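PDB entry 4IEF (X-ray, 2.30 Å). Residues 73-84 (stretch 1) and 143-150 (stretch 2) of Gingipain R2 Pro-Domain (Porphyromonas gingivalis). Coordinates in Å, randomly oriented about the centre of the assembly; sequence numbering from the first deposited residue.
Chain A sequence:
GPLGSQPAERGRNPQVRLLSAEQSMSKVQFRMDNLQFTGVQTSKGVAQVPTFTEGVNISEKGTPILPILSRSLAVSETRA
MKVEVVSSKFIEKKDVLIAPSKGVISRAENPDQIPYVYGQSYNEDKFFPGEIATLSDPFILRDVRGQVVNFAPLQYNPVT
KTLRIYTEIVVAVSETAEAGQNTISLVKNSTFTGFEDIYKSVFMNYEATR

Stretch 1 73-84: LAVSETRAMKVE
Stretch 2 (143-150) DVRGQVVN

The most unusual feature is one side chain, Arg 145, that ties together a turn of the other stretch. Arg 145 NH1 donates to two backbone carbonyls, Ser 76 O at 2.7 Å and Arg 79 O at 3.1 Å. The chain is extended, with chi1 to chi3 all t and chi4 at -98°, so it reaches well beyond its own strand. Ser 76 O lies at the guanidinium edge. NE and NH2 bond elsewhere in the structure. Arg 145 is buried and has the largest area covered by the other stretch, 126 Å².

Leu 73 and Ala 74 pair antiparallel with strand 144-150; phi/psi are extended throughout. Leu 73 (m, t) faces Gln 147 as a hydrogen-bonded pair, CA to CA 5.4 Å. Leu 73 N to Gln 147 O and Gln 147 N to Leu 73 O are both 2.9 Å. Both side chains point to one face of the sheet. Ala 74 points to the other, its small CB 3.8 Å from Val 144 CG1. Ala 74 faces Gly 146 as a non-hydrogen-bonded pair, CA atoms 4.5 Å apart. Gly 146 has no side chain; its CA approaches Leu 73 O at 3.2 Å, a CA-H...O contact. Val 75 N donates to Arg 145 O at 2.9 Å.

After Val 75 (phi/psi -114/-170) the chain turns through residues 76-78. Ser 76 OG (chi1 t) accepts from Arg 79 N, 3.2 Å. Extended strand 79-84 then runs 16° from parallel to strand 144-150, axes 9.3 Å apart at closest approach.

Side chains fill this gap. Gln 147 (t, t) brings OE1 to 3.3 Å from CB of Met 81 (m, m, m). A water donates to Gln 147 OE1 at 2.6 Å and accepts from Met 81 N at 2.7 Å. Apolar Val 149 (p) is buried: Val 149 CG1 meets Leu 73 CD1 at 3.9 Å, and Val 149 CG2 meets CG2 of Val 83 (p) at 3.8 Å. Val 75 (m) packs CG1 3.8 Å from Gln 147 CB. The stretches bury 589 Å².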

ATOM      1  N   LEU A  73     -14.441 -10.322   5.231  1.00 31.60           N
ATOM      2  CA  LEU A  73     -14.727 -11.744   5.152  1.00 32.01           C
ATOM      3  C   LEU A  73     -14.763 -12.225   3.716  1.00 35.60           C
ATOM      4  O   LEU A  73     -15.273 -11.522   2.840  1.00 34.24           O
ATOM      5  CB  LEU A  73     -16.077 -12.084   5.819  1.00 32.22           C
ATOM      6  CG  LEU A  73     -16.224 -11.865   7.332  1.00 36.39           C
ATOM      7  CD1 LEU A  73     -17.694 -11.828   7.723  1.00 36.47           C
ATOM      8  CD2 LEU A  73     -15.477 -12.943   8.130  1.00 37.04           C
ATOM      9  N   ALA A  74     -14.217 -13.429   3.479  1.00 31.79           N
ATOM     10  CA  ALA A  74     -14.320 -14.125   2.199  1.00 32.33           C
ATOM     11  C   ALA A  74     -15.764 -14.676   2.151  1.00 36.95           C
ATOM     12  O   ALA A  74     -16.151 -15.434   3.046  1.00 36.50           O
ATOM     13  CB  ALA A  74     -13.274 -15.235   2.110  1.00 33.44           C
ATOM     14  N   VAL A  75     -16.595 -14.195   1.198  1.00 33.71           N
ATOM     15  CA  VAL A  75     -18.024 -14.558   1.144  1.00 34.07           C
ATOM     16  C   VAL A  75     -18.395 -15.392  -0.122  1.00 39.38           C
ATOM     17  O   VAL A  75     -17.503 -15.859  -0.839  1.00 39.70           O
ATOM     18  CB  VAL A  75     -18.939 -13.294   1.284  1.00 36.69           C
ATOM     19  CG1 VAL A  75     -18.816 -12.658   2.669  1.00 35.10           C
ATOM     20  CG2 VAL A  75     -18.669 -12.265   0.184  1.00 36.08           C
ATOM     21  N   SER A  76     -19.719 -15.596  -0.361  1.00 36.33           N
ATOM     22  CA  SER A  76     -20.263 -16.347  -1.501  1.00 37.19           C
ATOM     23  C   SER A  76     -19.855 -15.716  -2.830  1.00 42.92           C
ATOM     24  O   SER A  76     -19.724 -14.501  -2.927  1.00 41.43           O
ATOM     25  CB  SER A  76     -21.785 -16.441  -1.417  1.00 39.35           C
ATOM     26  OG  SER A  76     -22.326 -17.127  -2.536  1.00 42.50           O
ATOM     27  N   GLU A  77     -19.676 -16.553  -3.852  1.00 42.13           N
ATOM     28  CA  GLU A  77     -19.251 -16.145  -5.189  1.00 42.08           C
ATOM     29  C   GLU A  77     -20.419 -15.624  -6.042  1.00 45.19           C
ATOM     30  O   GLU A  77     -20.195 -14.797  -6.928  1.00 43.82           O
ATOM     31  CB  GLU A  77     -18.580 -17.335  -5.910  1.00 44.66           C
ATOM     32  CG  GLU A  77     -17.258 -17.802  -5.309  1.00 57.02           C
ATOM     33  CD  GLU A  77     -17.301 -18.569  -3.998  1.00 84.02           C
ATOM     34  OE1 GLU A  77     -18.279 -19.315  -3.759  1.00 79.07           O
ATOM     35  OE2 GLU A  77     -16.339 -18.427  -3.209  1.00 80.64           O
ATOM     36  N   THR A  78     -21.652 -16.129  -5.798  1.00 42.66           N
ATOM     37  CA  THR A  78     -22.827 -15.786  -6.606  1.00 43.05           C
ATOM     38  C   THR A  78     -24.017 -15.161  -5.845  1.00 46.10           C
ATOM     39  O   THR A  78     -24.829 -14.486  -6.484  1.00 46.24           O
ATOM     40  CB  THR A  78     -23.346 -17.048  -7.322  1.00 54.02           C
ATOM     41  OG1 THR A  78     -23.609 -18.066  -6.356  1.00 54.50           O
ATOM     42  CG2 THR A  78     -22.383 -17.565  -8.391  1.00 54.36           C
ATOM     43  N   ARG A  79     -24.164 -15.409  -4.526  1.00 41.08           N
ATOM     44  CA  ARG A  79     -25.346 -14.924  -3.806  1.00 39.60           C
ATOM     45  C   ARG A  79     -25.093 -13.726  -2.887  1.00 40.70           C
ATOM     46  O   ARG A  79     -23.973 -13.505  -2.416  1.00 39.08           O
ATOM     47  CB  ARG A  79     -25.995 -16.064  -3.007  1.00 39.63           C
ATOM     48  CG  ARG A  79     -26.917 -16.931  -3.867  1.00 47.66           C
ATOM     49  CD  ARG A  79     -27.254 -18.261  -3.217  1.00 56.99           C
ATOM     50  NE  ARG A  79     -26.073 -19.112  -3.064  1.00 66.06           N
ATOM     51  CZ  ARG A  79     -25.797 -20.168  -3.821  1.00 77.80           C
ATOM     52  NH1 ARG A  79     -26.633 -20.540  -4.785  1.00 63.67           N
ATOM     53  NH2 ARG A  79     -24.694 -20.873  -3.609  1.00 61.43           N
ATOM     54  N   ALA A  80     -26.175 -12.956  -2.644  1.00 36.35           N
ATOM     55  CA  ALA A  80     -26.210 -11.787  -1.773  1.00 34.68           C
ATOM     56  C   ALA A  80     -26.134 -12.225  -0.325  1.00 37.16           C
ATOM     57  O   ALA A  80     -26.846 -13.146   0.079  1.00 36.72           O
ATOM     58  CB  ALA A  80     -27.478 -10.991  -2.020  1.00 35.70           C
ATOM     59  N   MET A  81     -25.251 -11.594   0.450  1.00 32.50           N
ATOM     60  CA  MET A  81     -25.055 -11.949   1.856  1.00 32.16           C
ATOM     61  C   MET A  81     -25.938 -11.111   2.776  1.00 36.89           C
ATOM     62  O   MET A  81     -26.372 -10.015   2.403  1.00 37.59           O
ATOM     63  CB  MET A  81     -23.578 -11.788   2.261  1.00 33.23           C
ATOM     64  CG  MET A  81     -22.595 -12.567   1.384  1.00 36.55           C
ATOM     65  SD  MET A  81     -22.747 -14.369   1.456  1.00 41.17           S
ATOM     66  CE  MET A  81     -22.074 -14.711   3.063  1.00 36.82           C
ATOM     67  N   LYS A  82     -26.215 -11.645   3.971  1.00 32.44           N
ATOM     68  CA  LYS A  82     -26.975 -10.963   5.009  1.00 32.31           C
ATOM     69  C   LYS A  82     -26.213 -11.065   6.329  1.00 37.85           C
ATOM     70  O   LYS A  82     -25.396 -11.978   6.512  1.00 37.40           O
ATOM     71  CB  LYS A  82     -28.410 -11.507   5.152  1.00 35.46           C
ATOM     72  CG  LYS A  82     -28.528 -12.925   5.711  1.00 46.80           C
ATOM     73  CD  LYS A  82     -29.963 -13.275   6.066  1.00 53.65           C
ATOM     74  CE  LYS A  82     -30.094 -14.708   6.523  1.00 61.93           C
ATOM     75  NZ  LYS A  82     -31.427 -14.987   7.113  1.00 71.36           N
ATOM     76  N   VAL A  83     -26.481 -10.124   7.240  1.00 33.57           N
ATOM     77  CA  VAL A  83     -25.866 -10.132   8.552  1.00 32.94           C
ATOM     78  C   VAL A  83     -26.987 -10.158   9.604  1.00 37.65           C
ATOM     79  O   VAL A  83     -27.941  -9.381   9.528  1.00 36.58           O
ATOM     80  CB  VAL A  83     -24.841  -8.986   8.750  1.00 35.09           C
ATOM     81  CG1 VAL A  83     -25.475  -7.602   8.586  1.00 34.20           C
ATOM     82  CG2 VAL A  83     -24.112  -9.116  10.082  1.00 34.32           C
ATOM     83  N   GLU A  84     -26.892 -11.115  10.534  1.00 36.44           N
ATOM     84  CA  GLU A  84     -27.856 -11.282  11.615  1.00 37.78           C
ATOM     85  C   GLU A  84     -27.149 -11.248  12.942  1.00 41.58           C
ATOM     86  O   GLU A  84     -26.130 -11.922  13.108  1.00 41.35           O
ATOM     87  CB  GLU A  84     -28.638 -12.603  11.495  1.00 41.01           C
ATOM     88  CG  GLU A  84     -29.257 -12.883  10.144  1.00 59.03           C
ATOM     89  CD  GLU A  84     -30.358 -13.924  10.196  1.00 89.80           C
ATOM     90  OE1 GLU A  84     -31.539 -13.517  10.258  1.00 92.64           O
ATOM     91  OE2 GLU A  84     -30.048 -15.139  10.188  1.00 81.67           O
ATOM     92  N   ASP A 143      -9.322 -13.542  -7.131  1.00 38.55           N
ATOM     93  CA  ASP A 143     -10.155 -14.741  -7.265  1.00 40.13           C
ATOM     94  C   ASP A 143     -11.111 -14.943  -6.075  1.00 43.02           C
ATOM     95  O   ASP A 143     -11.820 -15.952  -6.037  1.00 43.66           O
ATOM     96  CB  ASP A 143      -9.262 -15.990  -7.436  1.00 43.39           C
ATOM     97  CG  ASP A 143      -8.364 -15.960  -8.659  1.00 54.38           C
ATOM     98  OD1 ASP A 143      -7.128 -16.038  -8.489  1.00 54.96           O
ATOM     99  OD2 ASP A 143      -8.897 -15.869  -9.783  1.00 61.72           O
ATOM    100  N   VAL A 144     -11.147 -13.991  -5.119  1.00 37.41           N
ATOM    101  CA  VAL A 144     -12.001 -14.124  -3.933  1.00 36.40           C
ATOM    102  C   VAL A 144     -12.986 -12.944  -3.830  1.00 38.62           C
ATOM    103  O   VAL A 144     -12.577 -11.782  -3.906  1.00 36.61           O
ATOM    104  CB  VAL A 144     -11.174 -14.287  -2.618  1.00 39.24           C
ATOM    105  CG1 VAL A 144     -12.095 -14.450  -1.410  1.00 38.80           C
ATOM    106  CG2 VAL A 144     -10.213 -15.473  -2.702  1.00 39.98           C
ATOM    107  N   ARG A 145     -14.288 -13.262  -3.654  1.00 34.94           N
ATOM    108  CA  ARG A 145     -15.342 -12.273  -3.440  1.00 33.48           C
ATOM    109  C   ARG A 145     -15.388 -12.011  -1.944  1.00 35.53           C
ATOM    110  O   ARG A 145     -15.510 -12.948  -1.155  1.00 35.91           O
ATOM    111  CB  ARG A 145     -16.711 -12.734  -4.001  1.00 32.59           C
ATOM    112  CG  ARG A 145     -17.781 -11.627  -3.999  1.00 33.40           C
ATOM    113  CD  ARG A 145     -19.004 -12.011  -4.801  1.00 34.12           C
ATOM    114  NE  ARG A 145     -20.110 -11.055  -4.666  1.00 38.32           N
ATOM    115  CZ  ARG A 145     -21.150 -11.206  -3.847  1.00 48.73           C
ATOM    116  NH1 ARG A 145     -21.224 -12.257  -3.041  1.00 33.79           N
ATOM    117  NH2 ARG A 145     -22.115 -10.299  -3.819  1.00 38.71           N
ATOM    118  N   GLY A 146     -15.208 -10.756  -1.567  1.00 29.93           N
ATOM    119  CA  GLY A 146     -15.194 -10.345  -0.171  1.00 28.97           C
ATOM    120  C   GLY A 146     -16.287  -9.366   0.190  1.00 31.99           C
ATOM    121  O   GLY A 146     -16.891  -8.734  -0.688  1.00 32.06           O
ATOM    122  N   GLN A 147     -16.545  -9.244   1.496  1.00 27.33           N
ATOM    123  CA  GLN A 147     -17.521  -8.313   2.051  1.00 26.36           C
ATOM    124  C   GLN A 147     -17.115  -7.944   3.481  1.00 29.86           C
ATOM    125  O   GLN A 147     -16.689  -8.810   4.253  1.00 29.26           O
ATOM    126  CB  GLN A 147     -18.952  -8.871   1.992  1.00 27.87           C
ATOM    127  CG  GLN A 147     -19.996  -7.754   1.986  1.00 33.77           C
ATOM    128  CD  GLN A 147     -21.371  -8.166   1.531  1.00 49.28           C
ATOM    129  OE1 GLN A 147     -21.635  -9.323   1.217  1.00 48.32           O
ATOM    130  NE2 GLN A 147     -22.285  -7.209   1.484  1.00 40.06           N
ATOM    131  N   VAL A 148     -17.238  -6.653   3.819  1.00 26.35           N
ATOM    132  CA  VAL A 148     -16.869  -6.142   5.138  1.00 26.30           C
ATOM    133  C   VAL A 148     -18.097  -6.093   6.051  1.00 31.39           C
ATOM    134  O   VAL A 148     -19.133  -5.542   5.671  1.00 31.07           O
ATOM    135  CB  VAL A 148     -16.168  -4.761   5.041  1.00 29.37           C
ATOM    136  CG1 VAL A 148     -15.854  -4.191   6.426  1.00 28.51           C
ATOM    137  CG2 VAL A 148     -14.896  -4.850   4.197  1.00 29.16           C
ATOM    138  N   VAL A 149     -17.966  -6.680   7.256  1.00 28.83           N
ATOM    139  CA  VAL A 149     -18.996  -6.639   8.292  1.00 29.30           C
ATOM    140  C   VAL A 149     -18.616  -5.500   9.278  1.00 32.05           C
ATOM    141  O   VAL A 149     -17.456  -5.392   9.683  1.00 30.53           O
ATOM    142  CB  VAL A 149     -19.264  -8.015   8.990  1.00 34.11           C
ATOM    143  CG1 VAL A 149     -18.040  -8.552   9.736  1.00 33.72           C
ATOM    144  CG2 VAL A 149     -20.482  -7.943   9.912  1.00 34.51           C
ATOM    145  N   ASN A 150     -19.580  -4.630   9.604  1.00 29.22           N
ATOM    146  CA  ASN A 150     -19.364  -3.506  10.522  1.00 28.40           C
ATOM    147  C   ASN A 150     -20.163  -3.666  11.810  1.00 33.03           C
ATOM    148  O   ASN A 150     -21.378  -3.882  11.775  1.00 32.08           O
ATOM    149  CB  ASN A 150     -19.738  -2.174   9.855  1.00 27.12           C
ATOM    150  CG  ASN A 150     -19.280  -2.084   8.424  1.00 43.48           C
ATOM    151  OD1 ASN A 150     -18.079  -2.101   8.139  1.00 36.31           O
ATOM    152  ND2 ASN A 150     -20.225  -2.086   7.493  1.00 30.81           N
TER
HETATM  153  O   HOH W   1     -23.321 -10.105  -0.639  1.00 23.29           O